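Local coordinates for protein bradyzoite surface antigen BSR4 (Toxoplasma gondii, PDB 2JKS) that is a zinc-binding bradyzoite surface antigen of the SAG1-related superfamily, built from two SRS domains and probably displayed on the parasite surface, at residues S12-D17 and A42-S47; L33-G38 and L157-E162; V65-K70 and T87-K92; V161-S166 and K180-N185. One frame throughout, in Å; residues are numbered along the deposited sequence.

From the N terminus, contact 1 closes the first loop, bringing strand 41-47 alongside strand 13-17. Strand 29-35 lies within that loop and pairs much later with strand 152-161 in contact 2, so contacts 1 and 2 cross along the chain; they also touch, Leu33, Leu35 and Leu157 packing on Ser12, Ala14 and Ala42. The two sheets of the first SRS domain thereby meet. Contact 3, nested inside the long loop of contact 2, closes a loop of 16 residues and joins strands 53-67 and 83-89 of the same sheet. Contact 4 starts on Val161 and Glu162, where contact 2 ends, and closes 13 residues, tying the probable interdomain linker to the second SRS domain.

Contact 1. Residues S12-D17 and A42-S47; sequences SDAKCD and ATFECS
Cys16 and Phe44 meet sulfur to ring edge on the inner face of two parallel strands. Cys16 SG is 3.4 Å from Phe44 CE1 and lies 75° off the ring normal, a Cys sulfur-aromatic contact made near the ring plane. Phe44 CG stands anti to the backbone N (chi1 -172°), and the ring reaches across under the neighbouring strand, where its CD1 also touches Ala14 CB at 4.1 Å. A second sulfur, Cys46 SG of the ring's own strand, sits over one face, offset toward the rim, so that two cysteines border the ring from different sides.

On the other face, Asp13 meets Thr43. Thr43 OG1 lies between its backbone N and carbonyl carbon and donates to Asp13 OD1 at 2.4 Å, a distance so short that its exact value deserves caution. A water bridges the same hydroxyl to Ala14 O, donating to both. Lys15 bends back at chi2 and chi3, and its NZ bonds Asp13 O at 3.0 Å from above the carbonyl plane.

The parallel pairing beneath is regular: the bonds from Ala14 N to Thr43 O and from Cys16 N to Glu45 O are nearly straight, and the strand axes diverge by 11°. Disulfides Cys16-Cys155 and Cys46-Cys138 carry the inner face to the opposing sheet of this SRS domain. Within its own sheet the pair is flanked by antiparallel neighbours, strand 6-10 beside 13-17 and strand 116-121 beside 41-47.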
loop_
_atom_site.group_PDB
_atom_site.type_symbol
_atom_site.label_atom_id
_atom_site.label_comp_id
_atom_site.label_asym_id
_atom_site.label_seq_id
_atom_site.Cartn_x
_atom_site.Cartn_y
_atom_site.Cartn_z
ATOM N N SER A 12 -1.890 -16.134 9.593
ATOM C CA SER A 12 -2.357 -15.857 8.245
ATOM C C SER A 12 -2.662 -17.120 7.444
ATOM O O SER A 12 -2.476 -17.153 6.231
ATOM C CB SER A 12 -1.416 -14.841 7.534
ATOM O OG SER A 12 -0.070 -15.186 7.800
ATOM N N ASP A 13 -3.125 -18.179 8.134
ATOM C CA ASP A 13 -3.498 -19.391 7.447
ATOM C C ASP A 13 -4.996 -19.610 7.690
ATOM O O ASP A 13 -5.422 -19.590 8.864
ATOM C CB ASP A 13 -2.649 -20.564 7.936
ATOM C CG ASP A 13 -1.166 -20.329 7.742
ATOM O OD1 ASP A 13 -0.750 -19.950 6.604
ATOM O OD2 ASP A 13 -0.424 -20.473 8.738
ATOM N N ALA A 14 -5.761 -19.783 6.601
ATOM C CA ALA A 14 -7.195 -20.073 6.644
ATOM C C ALA A 14 -7.561 -21.379 5.975
ATOM O O ALA A 14 -7.014 -21.755 4.931
ATOM C CB ALA A 14 -7.999 -18.937 5.968
ATOM N N LYS A 15 -8.526 -22.061 6.559
ATOM C CA LYS A 15 -8.905 -23.391 6.091
ATOM C C LYS A 15 -10.458 -23.424 6.015
ATOM O O LYS A 15 -11.080 -23.178 7.016
ATOM C CB LYS A 15 -8.401 -24.449 7.112
ATOM C CG LYS A 15 -6.865 -24.692 7.258
ATOM C CD LYS A 15 -6.101 -23.522 8.014
ATOM C CE LYS A 15 -6.294 -23.565 9.540
ATOM N NZ LYS A 15 -5.750 -22.325 10.147
ATOM N N CYS A 16 -11.048 -23.739 4.855
ATOM C CA CYS A 16 -12.503 -23.985 4.746
ATOM C C CYS A 16 -12.795 -25.474 4.512
ATOM O O CYS A 16 -12.208 -26.095 3.610
ATOM C CB CYS A 16 -13.120 -23.232 3.558
ATOM S SG CYS A 16 -12.963 -21.424 3.510
ATOM N N ASP A 17 -13.718 -26.006 5.301
ATOM C CA ASP A 17 -14.057 -27.432 5.370
ATOM C C ASP A 17 -15.565 -27.578 5.073
ATOM O O ASP A 17 -16.373 -26.916 5.677
ATOM C CB ASP A 17 -13.765 -27.965 6.788
ATOM C CG ASP A 17 -12.289 -28.268 7.031
ATOM O OD1 ASP A 17 -11.646 -28.992 6.219
ATOM O OD2 ASP A 17 -11.762 -27.786 8.057
ATOM N N ALA A 42 0.149 -15.512 3.055
ATOM C CA ALA A 42 -1.135 -16.087 3.415
ATOM C C ALA A 42 -1.302 -17.511 2.827
ATOM O O ALA A 42 -0.788 -17.807 1.762
ATOM C CB ALA A 42 -2.255 -15.202 2.925
ATOM N N THR A 43 -1.986 -18.407 3.544
ATOM C CA THR A 43 -2.371 -19.659 2.924
ATOM C C THR A 43 -3.868 -19.881 3.031
ATOM O O THR A 43 -4.487 -19.498 4.029
ATOM C CB THR A 43 -1.578 -20.887 3.449
ATOM O OG1 THR A 43 -1.912 -21.113 4.811
ATOM C CG2 THR A 43 -0.064 -20.671 3.349
ATOM N N PHE A 44 -4.437 -20.527 2.002
ATOM C CA PHE A 44 -5.873 -20.780 1.909
ATOM C C PHE A 44 -6.066 -22.222 1.459
ATOM O O PHE A 44 -5.533 -22.629 0.437
ATOM C CB PHE A 44 -6.557 -19.790 0.942
ATOM C CG PHE A 44 -8.083 -19.869 0.934
ATOM C CD1 PHE A 44 -8.804 -20.001 2.113
ATOM C CD2 PHE A 44 -8.783 -19.783 -0.278
ATOM C CE1 PHE A 44 -10.192 -20.045 2.116
ATOM C CE2 PHE A 44 -10.176 -19.824 -0.298
ATOM C CZ PHE A 44 -10.881 -19.947 0.921
ATOM N N GLU A 45 -6.814 -22.981 2.246
ATOM C CA GLU A 45 -7.087 -24.375 1.902
ATOM C C GLU A 45 -8.590 -24.649 1.898
ATOM O O GLU A 45 -9.339 -24.092 2.735
ATOM C CB GLU A 45 -6.345 -25.318 2.838
ATOM C CG GLU A 45 -6.740 -26.767 2.649
ATOM C CD GLU A 45 -5.907 -27.714 3.498
ATOM O OE1 GLU A 45 -5.233 -27.227 4.444
ATOM O OE2 GLU A 45 -5.946 -28.951 3.212
ATOM N N CYS A 46 -9.043 -25.442 0.928
ATOM C CA CYS A 46 -10.454 -25.842 0.861
ATOM C C CYS A 46 -10.595 -27.326 0.646
ATOM O O CYS A 46 -10.060 -27.861 -0.326
ATOM C CB CYS A 46 -11.176 -25.090 -0.239
ATOM S SG CYS A 46 -11.094 -23.323 0.068
ATOM N N SER A 47 -11.302 -27.984 1.562
ATOM C CA SER A 47 -11.441 -29.424 1.483
ATOM C C SER A 47 -12.882 -29.831 1.705
ATOM O O SER A 47 -13.650 -29.121 2.353
ATOM C CB SER A 47 -10.479 -30.124 2.448
ATOM O OG SER A 47 -10.820 -29.873 3.789
HETATM O O HOH W 1 -4.324 -22.780 5.069
#

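Contact 2. Residues L33-G38 and L157-E162; sequences LTLSKG and LTVNVE
Leu33 fits its forked end against two residues of the neighbouring strand. Leu33 CD2 meets the fork of Leu157, 3.9 Å from Leu157 CD1, while Leu33 CD1 rests 4.0 Å from Val159 CG1. The CG of Leu33 lies between the backbone N and the carbonyl carbon (chi1 55°), an unusual leucine setting. Val159 CG1 is the central bump, since Leu35 CD1 approaches it as well, also at 4.0 Å; the one methyl touches the ends of both leucines.

On the other face Thr34 OG1 lies against Asn160 CB. Just beyond the strand ends, Glu162 and Ser36 extend the relief. The side chains of Thr34 and Glu162 cross at about a right angle, Thr34 CG2 touching Glu162 CG and OE2, each at 3.5 Å, and Ser36 CB packs on Glu162 OE1.

Four backbone bonds fix this parallel register, the shortest from Leu35 N to Asn160 O at 2.7 Å. They continue past the strand end, where Glu162 N reaches Leu35 O with an N-H...O angle of 172°. Strand 29-35 forms one margin of its sheet, and strand 132-141 lies on the far flank of 152-161. The leucine face packs onto Ala42 and Phe44 of strand 41-47, bringing the domain's two sheets together.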
loop_
_atom_site.group_PDB
_atom_site.type_symbol
_atom_site.label_atom_id
_atom_site.label_comp_id
_atom_site.label_asym_id
_atom_site.label_seq_id
_atom_site.Cartn_x
_atom_site.Cartn_y
_atom_site.Cartn_z
ATOM N N LEU A 33 -8.016 -12.155 7.497
ATOM C CA LEU A 33 -6.653 -12.122 8.044
ATOM C C LEU A 33 -5.932 -10.924 7.423
ATOM O O LEU A 33 -6.428 -10.346 6.462
ATOM C CB LEU A 33 -5.924 -13.410 7.771
ATOM C CG LEU A 33 -5.855 -13.839 6.329
ATOM C CD1 LEU A 33 -4.524 -13.302 5.680
ATOM C CD2 LEU A 33 -5.851 -15.359 6.345
ATOM N N THR A 34 -4.798 -10.534 7.990
ATOM C CA THR A 34 -4.088 -9.331 7.534
ATOM C C THR A 34 -2.672 -9.672 7.125
ATOM O O THR A 34 -1.971 -10.386 7.867
ATOM C CB THR A 34 -4.069 -8.234 8.653
ATOM O OG1 THR A 34 -5.415 -7.862 8.927
ATOM C CG2 THR A 34 -3.237 -6.988 8.244
ATOM N N LEU A 35 -2.249 -9.199 5.949
ATOM C CA LEU A 35 -0.834 -9.277 5.563
ATOM C C LEU A 35 -0.171 -7.922 5.757
ATOM O O LEU A 35 -0.798 -6.869 5.594
ATOM C CB LEU A 35 -0.636 -9.775 4.116
ATOM C CG LEU A 35 -1.128 -11.194 3.815
ATOM C CD1 LEU A 35 -1.036 -11.474 2.338
ATOM C CD2 LEU A 35 -0.367 -12.258 4.652
ATOM N N SER A 36 1.099 -7.971 6.152
ATOM C CA SER A 36 1.900 -6.770 6.383
ATOM C C SER A 36 3.376 -7.149 6.487
ATOM O O SER A 36 3.710 -8.339 6.493
ATOM C CB SER A 36 1.510 -6.084 7.692
ATOM O OG SER A 36 1.534 -7.002 8.778
ATOM N N LYS A 37 4.242 -6.128 6.555
ATOM C CA LYS A 37 5.670 -6.329 6.867
ATOM C C LYS A 37 5.813 -7.330 8.000
ATOM O O LYS A 37 5.232 -7.166 9.076
ATOM C CB LYS A 37 6.363 -4.994 7.243
ATOM C CG LYS A 37 7.898 -5.020 6.954
ATOM C CD LYS A 37 8.614 -4.023 7.842
ATOM C CE LYS A 37 10.139 -4.133 7.690
ATOM N NZ LYS A 37 10.795 -2.761 7.722
ATOM N N GLY A 38 6.554 -8.391 7.747
ATOM C CA GLY A 38 6.734 -9.412 8.808
ATOM C C GLY A 38 5.696 -10.538 8.809
ATOM O O GLY A 38 5.875 -11.558 9.509
ATOM N N LEU A 157 -13.214 -15.279 2.592
ATOM C CA LEU A 157 -12.041 -14.787 3.288
ATOM C C LEU A 157 -11.714 -13.373 2.839
ATOM O O LEU A 157 -11.451 -13.158 1.679
ATOM C CB LEU A 157 -10.813 -15.703 3.039
ATOM C CG LEU A 157 -9.504 -15.292 3.752
ATOM C CD1 LEU A 157 -9.650 -15.293 5.274
ATOM C CD2 LEU A 157 -8.303 -16.161 3.321
ATOM N N THR A 158 -11.732 -12.424 3.770
ATOM C CA THR A 158 -11.240 -11.101 3.488
ATOM C C THR A 158 -9.746 -11.015 3.877
ATOM O O THR A 158 -9.382 -11.277 5.018
ATOM C CB THR A 158 -12.073 -10.015 4.207
ATOM O OG1 THR A 158 -13.452 -10.109 3.785
ATOM C CG2 THR A 158 -11.536 -8.613 3.918
ATOM N N VAL A 159 -8.892 -10.617 2.931
ATOM C CA VAL A 159 -7.483 -10.390 3.251
ATOM C C VAL A 159 -7.225 -8.893 3.151
ATOM O O VAL A 159 -7.404 -8.305 2.094
ATOM C CB VAL A 159 -6.543 -11.156 2.292
ATOM C CG1 VAL A 159 -4.975 -10.891 2.558
ATOM C CG2 VAL A 159 -6.966 -12.742 2.185
ATOM N N ASN A 160 -6.819 -8.311 4.272
ATOM C CA ASN A 160 -6.407 -6.926 4.398
ATOM C C ASN A 160 -4.917 -6.922 4.177
ATOM O O ASN A 160 -4.226 -7.802 4.680
ATOM C CB ASN A 160 -6.779 -6.454 5.815
ATOM C CG ASN A 160 -8.279 -6.466 6.023
ATOM O OD1 ASN A 160 -8.989 -5.744 5.332
ATOM N ND2 ASN A 160 -8.781 -7.352 6.903
ATOM N N VAL A 161 -4.434 -5.995 3.365
ATOM C CA VAL A 161 -3.010 -5.821 3.136
ATOM C C VAL A 161 -2.671 -4.396 3.606
ATOM O O VAL A 161 -3.227 -3.424 3.088
ATOM C CB VAL A 161 -2.641 -6.010 1.643
ATOM C CG1 VAL A 161 -1.148 -5.891 1.455
ATOM C CG2 VAL A 161 -3.241 -7.372 1.101
ATOM N N GLU A 162 -1.837 -4.300 4.639
ATOM C CA GLU A 162 -1.467 -2.992 5.192
ATOM C C GLU A 162 -0.446 -2.347 4.282
ATOM O O GLU A 162 0.442 -3.025 3.778
ATOM C CB GLU A 162 -0.888 -3.140 6.586
ATOM C CG GLU A 162 -1.892 -3.792 7.528
ATOM C CD GLU A 162 -1.486 -3.764 8.988
ATOM O OE1 GLU A 162 -0.309 -3.500 9.287
ATOM O OE2 GLU A 162 -2.360 -4.026 9.840
HETATM O O HOH W 2 2.832 -3.415 6.020
#

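Contact 3. Residues V65-K70 and T87-K92; sequences VCDPKK and TEVTLK
Asp67 O accepts two backbone N-H groups, Lys70 N and Thr87 N, each at 3.2 Å and from opposite faces of its carbonyl plane. The motif is an antiparallel strand pair, with a type I beta turn, Asp67 to Lys70, where strand 53-67 ends. The same Asp67 starts the turn with its side chain too: OD1 takes Lys69 N at 2.9 Å from above the carboxylate plane, an Asx turn.

Around the non-hydrogen-bonded pair Cys66-Glu88 stand the hydrogen-bonded pairs Val65-Val89 and Asp67-Thr87. The bond from Asp67 N to Thr87 O is short, 2.7 Å, and nearly straight at 174°. Yet the short strand axes cross at 122°, far from an ideal antiparallel arrangement, consistent with a strongly twisted end of the sheet.

Cys66 is bonded to Cys77, joining strand 53-67 to edge strand 76-79, which flanks strand 83-89. On the other face Leu94 of helix 91-95 covers Asp67 and Val89, and Phe134 touches Val65 and Leu91. Val65 and Leu91 cross at about a right angle, their CG2 and CD2 atoms 4.0 Å apart. Val89 spreads both methyls over Asp67 CB; its CG1 lies 3.8 Å from that atom and also touches Lys70 CD.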
loop_
_atom_site.group_PDB
_atom_site.type_symbol
_atom_site.label_atom_id
_atom_site.label_comp_id
_atom_site.label_asym_id
_atom_site.label_seq_id
_atom_site.Cartn_x
_atom_site.Cartn_y
_atom_site.Cartn_z
ATOM N N VAL A 65 -8.413 -11.945 -7.862
ATOM C CA VAL A 65 -9.067 -11.868 -6.539
ATOM C C VAL A 65 -10.323 -10.989 -6.684
ATOM O O VAL A 65 -10.556 -10.439 -7.755
ATOM C CB VAL A 65 -8.095 -11.326 -5.415
ATOM C CG1 VAL A 65 -6.862 -12.224 -5.257
ATOM C CG2 VAL A 65 -7.669 -9.894 -5.710
ATOM N N CYS A 66 -11.155 -10.904 -5.653
ATOM C CA CYS A 66 -12.305 -10.021 -5.667
ATOM C C CYS A 66 -12.012 -8.707 -4.968
ATOM O O CYS A 66 -11.440 -8.693 -3.882
ATOM C CB CYS A 66 -13.527 -10.691 -5.021
ATOM S SG CYS A 66 -13.848 -12.286 -5.753
ATOM N N ASP A 67 -12.409 -7.609 -5.597
ATOM C CA ASP A 67 -12.379 -6.286 -4.960
ATOM C C ASP A 67 -13.800 -5.936 -4.498
ATOM O O ASP A 67 -14.648 -5.581 -5.324
ATOM C CB ASP A 67 -11.917 -5.217 -5.959
ATOM C CG ASP A 67 -11.694 -3.847 -5.305
ATOM O OD1 ASP A 67 -12.113 -3.617 -4.146
ATOM O OD2 ASP A 67 -11.067 -3.005 -5.959
ATOM N N PRO A 68 -14.074 -6.000 -3.183
ATOM C CA PRO A 68 -15.467 -5.677 -2.852
ATOM C C PRO A 68 -15.889 -4.227 -3.140
ATOM O O PRO A 68 -17.080 -3.909 -3.048
ATOM C CB PRO A 68 -15.564 -5.998 -1.348
ATOM C CG PRO A 68 -14.386 -6.843 -1.059
ATOM C CD PRO A 68 -13.302 -6.351 -1.979
ATOM N N LYS A 69 -14.939 -3.367 -3.499
ATOM C CA LYS A 69 -15.221 -1.943 -3.729
ATOM C C LYS A 69 -15.611 -1.699 -5.174
ATOM O O LYS A 69 -16.305 -0.736 -5.465
ATOM C CB LYS A 69 -14.007 -1.067 -3.391
ATOM C CG LYS A 69 -13.559 -1.142 -1.955
ATOM C CD LYS A 69 -12.837 0.137 -1.554
ATOM C CE LYS A 69 -12.181 -0.021 -0.192
ATOM N NZ LYS A 69 -12.560 1.047 0.770
ATOM N N LYS A 70 -15.130 -2.557 -6.070
ATOM C CA LYS A 70 -15.419 -2.468 -7.489
ATOM C C LYS A 70 -16.676 -3.291 -7.814
ATOM O O LYS A 70 -16.600 -4.488 -8.101
ATOM C CB LYS A 70 -14.203 -2.938 -8.283
ATOM C CG LYS A 70 -14.259 -2.685 -9.785
ATOM C CD LYS A 70 -12.849 -2.470 -10.358
ATOM C CE LYS A 70 -12.777 -2.920 -11.815
ATOM N NZ LYS A 70 -13.989 -2.476 -12.564
ATOM N N THR A 87 -16.004 -7.336 -7.571
ATOM C CA THR A 87 -15.612 -7.752 -8.910
ATOM C C THR A 87 -14.196 -8.299 -8.962
ATOM O O THR A 87 -13.365 -7.986 -8.098
ATOM C CB THR A 87 -15.799 -6.581 -9.880
ATOM O OG1 THR A 87 -17.212 -6.295 -9.971
ATOM C CG2 THR A 87 -15.283 -6.924 -11.286
ATOM N N GLU A 88 -13.947 -9.127 -9.980
ATOM C CA GLU A 88 -12.614 -9.655 -10.300
ATOM C C GLU A 88 -11.592 -8.597 -10.707
ATOM O O GLU A 88 -11.810 -7.850 -11.655
ATOM C CB GLU A 88 -12.712 -10.668 -11.417
ATOM C CG GLU A 88 -13.324 -11.971 -10.985
ATOM C CD GLU A 88 -13.378 -12.985 -12.114
ATOM O OE1 GLU A 88 -13.017 -12.648 -13.258
ATOM O OE2 GLU A 88 -13.799 -14.124 -11.855
ATOM N N VAL A 89 -10.469 -8.562 -9.993
ATOM C CA VAL A 89 -9.323 -7.710 -10.333
ATOM C C VAL A 89 -8.063 -8.578 -10.244
ATOM O O VAL A 89 -8.098 -9.622 -9.615
ATOM C CB VAL A 89 -9.226 -6.487 -9.361
ATOM C CG1 VAL A 89 -10.481 -5.609 -9.497
ATOM C CG2 VAL A 89 -9.066 -6.939 -7.871
ATOM N N THR A 90 -6.942 -8.154 -10.833
ATOM C CA THR A 90 -5.702 -8.868 -10.572
ATOM C C THR A 90 -5.097 -8.262 -9.286
ATOM O O THR A 90 -5.507 -7.146 -8.871
ATOM C CB THR A 90 -4.741 -8.825 -11.768
ATOM O OG1 THR A 90 -4.264 -7.486 -11.948
ATOM C CG2 THR A 90 -5.481 -9.307 -13.042
ATOM N N LEU A 91 -4.202 -8.992 -8.618
ATOM C CA LEU A 91 -3.597 -8.447 -7.385
ATOM C C LEU A 91 -2.714 -7.257 -7.704
ATOM O O LEU A 91 -2.746 -6.251 -7.005
ATOM C CB LEU A 91 -2.748 -9.483 -6.646
ATOM C CG LEU A 91 -3.409 -10.217 -5.494
ATOM C CD1 LEU A 91 -2.362 -11.146 -4.924
ATOM C CD2 LEU A 91 -3.973 -9.255 -4.426
ATOM N N LYS A 92 -1.950 -7.370 -8.780
ATOM C CA LYS A 92 -1.070 -6.280 -9.173
ATOM C C LYS A 92 -1.860 -4.999 -9.424
ATOM O O LYS A 92 -1.391 -3.921 -9.101
ATOM C CB LYS A 92 -0.177 -6.665 -10.355
ATOM C CG LYS A 92 -0.734 -6.325 -11.696
ATOM C CD LYS A 92 0.240 -6.641 -12.838
ATOM C CE LYS A 92 1.434 -5.696 -12.903
ATOM N NZ LYS A 92 1.114 -4.254 -13.081
#

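Contact 4. Residues V161-S166 and K180-N185; sequences VEARAS and KGSNPN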
loop_
_atom_site.group_PDB
_atom_site.type_symbol
_atom_site.label_atom_id
_atom_site.label_comp_id
_atom_site.label_asym_id
_atom_site.label_seq_id
_atom_site.Cartn_x
_atom_site.Cartn_y
_atom_site.Cartn_z
ATOM N N VAL A 161 -4.434 -5.995 3.365
ATOM C CA VAL A 161 -3.010 -5.821 3.136
ATOM C C VAL A 161 -2.671 -4.396 3.606
ATOM O O VAL A 161 -3.227 -3.424 3.088
ATOM C CB VAL A 161 -2.641 -6.010 1.643
ATOM C CG1 VAL A 161 -1.148 -5.891 1.455
ATOM C CG2 VAL A 161 -3.241 -7.372 1.101
ATOM N N GLU A 162 -1.837 -4.300 4.639
ATOM C CA GLU A 162 -1.467 -2.992 5.192
ATOM C C GLU A 162 -0.446 -2.347 4.282
ATOM O O GLU A 162 0.442 -3.025 3.778
ATOM C CB GLU A 162 -0.888 -3.140 6.586
ATOM C CG GLU A 162 -1.892 -3.792 7.528
ATOM C CD GLU A 162 -1.486 -3.764 8.988
ATOM O OE1 GLU A 162 -0.309 -3.500 9.287
ATOM O OE2 GLU A 162 -2.360 -4.026 9.840
ATOM N N ALA A 163 -0.583 -1.031 4.087
ATOM C CA ALA A 163 0.360 -0.233 3.315
ATOM C C ALA A 163 1.787 -0.342 3.875
ATOM O O ALA A 163 1.980 -0.462 5.082
ATOM C CB ALA A 163 -0.089 1.258 3.375
ATOM N N ARG A 164 2.779 -0.272 3.010
ATOM C CA ARG A 164 4.163 -0.112 3.457
ATOM C C ARG A 164 4.291 1.161 4.300
ATOM O O ARG A 164 3.468 2.098 4.178
ATOM C CB ARG A 164 5.108 0.007 2.267
ATOM C CG ARG A 164 4.931 1.289 1.446
ATOM C CD ARG A 164 5.091 0.931 -0.015
ATOM N NE ARG A 164 6.462 0.939 -0.469
ATOM C CZ ARG A 164 6.916 0.124 -1.430
ATOM N NH1 ARG A 164 6.116 -0.793 -1.981
ATOM N NH2 ARG A 164 8.178 0.202 -1.823
ATOM N N ALA A 165 5.367 1.216 5.075
ATOM C CA ALA A 165 5.659 2.392 5.891
ATOM C C ALA A 165 6.294 3.404 4.956
ATOM O O ALA A 165 7.031 3.026 4.056
ATOM C CB ALA A 165 6.665 2.048 7.056
ATOM N N SER A 166 6.079 4.683 5.213
ATOM C CA SER A 166 6.889 5.707 4.519
ATOM C C SER A 166 8.356 5.516 4.965
ATOM O O SER A 166 8.608 5.254 6.138
ATOM C CB SER A 166 6.394 7.087 4.907
ATOM O OG SER A 166 5.028 7.255 4.473
ATOM N N LYS A 180 -3.097 3.668 7.261
ATOM C CA LYS A 180 -3.298 3.851 8.699
ATOM C C LYS A 180 -2.006 3.766 9.559
ATOM O O LYS A 180 -1.813 4.574 10.492
ATOM C CB LYS A 180 -4.364 2.824 9.240
ATOM C CG LYS A 180 -4.942 3.176 10.627
ATOM C CD LYS A 180 -5.727 1.991 11.237
ATOM C CE LYS A 180 -6.255 2.284 12.666
ATOM N NZ LYS A 180 -5.236 2.014 13.737
ATOM N N GLY A 181 -1.136 2.812 9.255
ATOM C CA GLY A 181 0.106 2.631 9.978
ATOM C C GLY A 181 1.376 3.153 9.301
ATOM O O GLY A 181 2.456 2.920 9.798
ATOM N N SER A 182 1.248 3.861 8.172
ATOM C CA SER A 182 2.391 4.232 7.333
ATOM C C SER A 182 3.208 5.364 7.895
ATOM O O SER A 182 4.396 5.508 7.546
ATOM C CB SER A 182 1.909 4.654 5.960
ATOM O OG SER A 182 1.463 3.581 5.179
ATOM N N ASN A 183 2.599 6.197 8.750
ATOM C CA ASN A 183 3.261 7.450 9.185
ATOM C C ASN A 183 3.247 7.698 10.691
ATOM O O ASN A 183 2.692 8.691 11.148
ATOM C CB ASN A 183 2.661 8.625 8.411
ATOM C CG ASN A 183 2.859 8.477 6.901
ATOM O OD1 ASN A 183 1.893 8.261 6.157
ATOM N ND2 ASN A 183 4.104 8.584 6.445
ATOM N N PRO A 184 3.867 6.793 11.475
ATOM C CA PRO A 184 3.887 6.978 12.918
ATOM C C PRO A 184 4.614 8.255 13.345
ATOM O O PRO A 184 4.303 8.794 14.388
ATOM C CB PRO A 184 4.658 5.749 13.410
ATOM C CG PRO A 184 5.403 5.263 12.234
ATOM C CD PRO A 184 4.558 5.552 11.073
ATOM N N ASN A 185 5.599 8.687 12.538
ATOM C CA ASN A 185 6.499 9.807 12.838
ATOM C C ASN A 185 6.916 10.401 11.498
ATOM O O ASN A 185 6.836 9.732 10.463
ATOM C CB ASN A 185 7.818 9.319 13.488
ATOM C CG ASN A 185 7.594 8.596 14.750
ATOM O OD1 ASN A 185 6.934 9.107 15.659
ATOM N ND2 ASN A 185 8.121 7.376 14.835
#
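Ser182 meets residues 163-166, part of the segment leading from the first SRS domain to the second, through both its hydroxyl and its carbonyl. Ser182 OG donates to Arg164 O at 2.7 Å, tilted 28° from the carbonyl plane, and two residues on from Arg164, Ser166 N donates to Ser182 O at 3.0 Å with an N-H...O angle of 164°. Ser182 OG stands anti to its own carbonyl carbon (chi1 -73°), on the side facing residues 163-166, where Ala163 CB also touches it at 3.3 Å. The two bonds flank the closest CA-CA approach, Ala165 CA to Ser182 CA at 4.0 Å. The CB of Ser166 is directed at residues 180-185 and packs against Ser182 O at 3.7 Å.

The next shell holds these groups in place: Ser166 OG is hydrogen-bonded to Ala177 N, and Asp131 reaches both segments, OD1 taking Ala163 N and OD2 taking Lys180 N. The CB of Arg164 is directed away from the contact, and NH1 bonds Leu127 O.

Apart from Val161, which ends strand 152-161 of the first SRS domain, both segments are loop. Residues 162-166 lead to strand 167-169, while 180-185 run from strand 173-175 to strand 187-191. Cys301, on strand 301-307 of the second domain, touches Ser166 and Asn183, placing this junction against that domain's sheet.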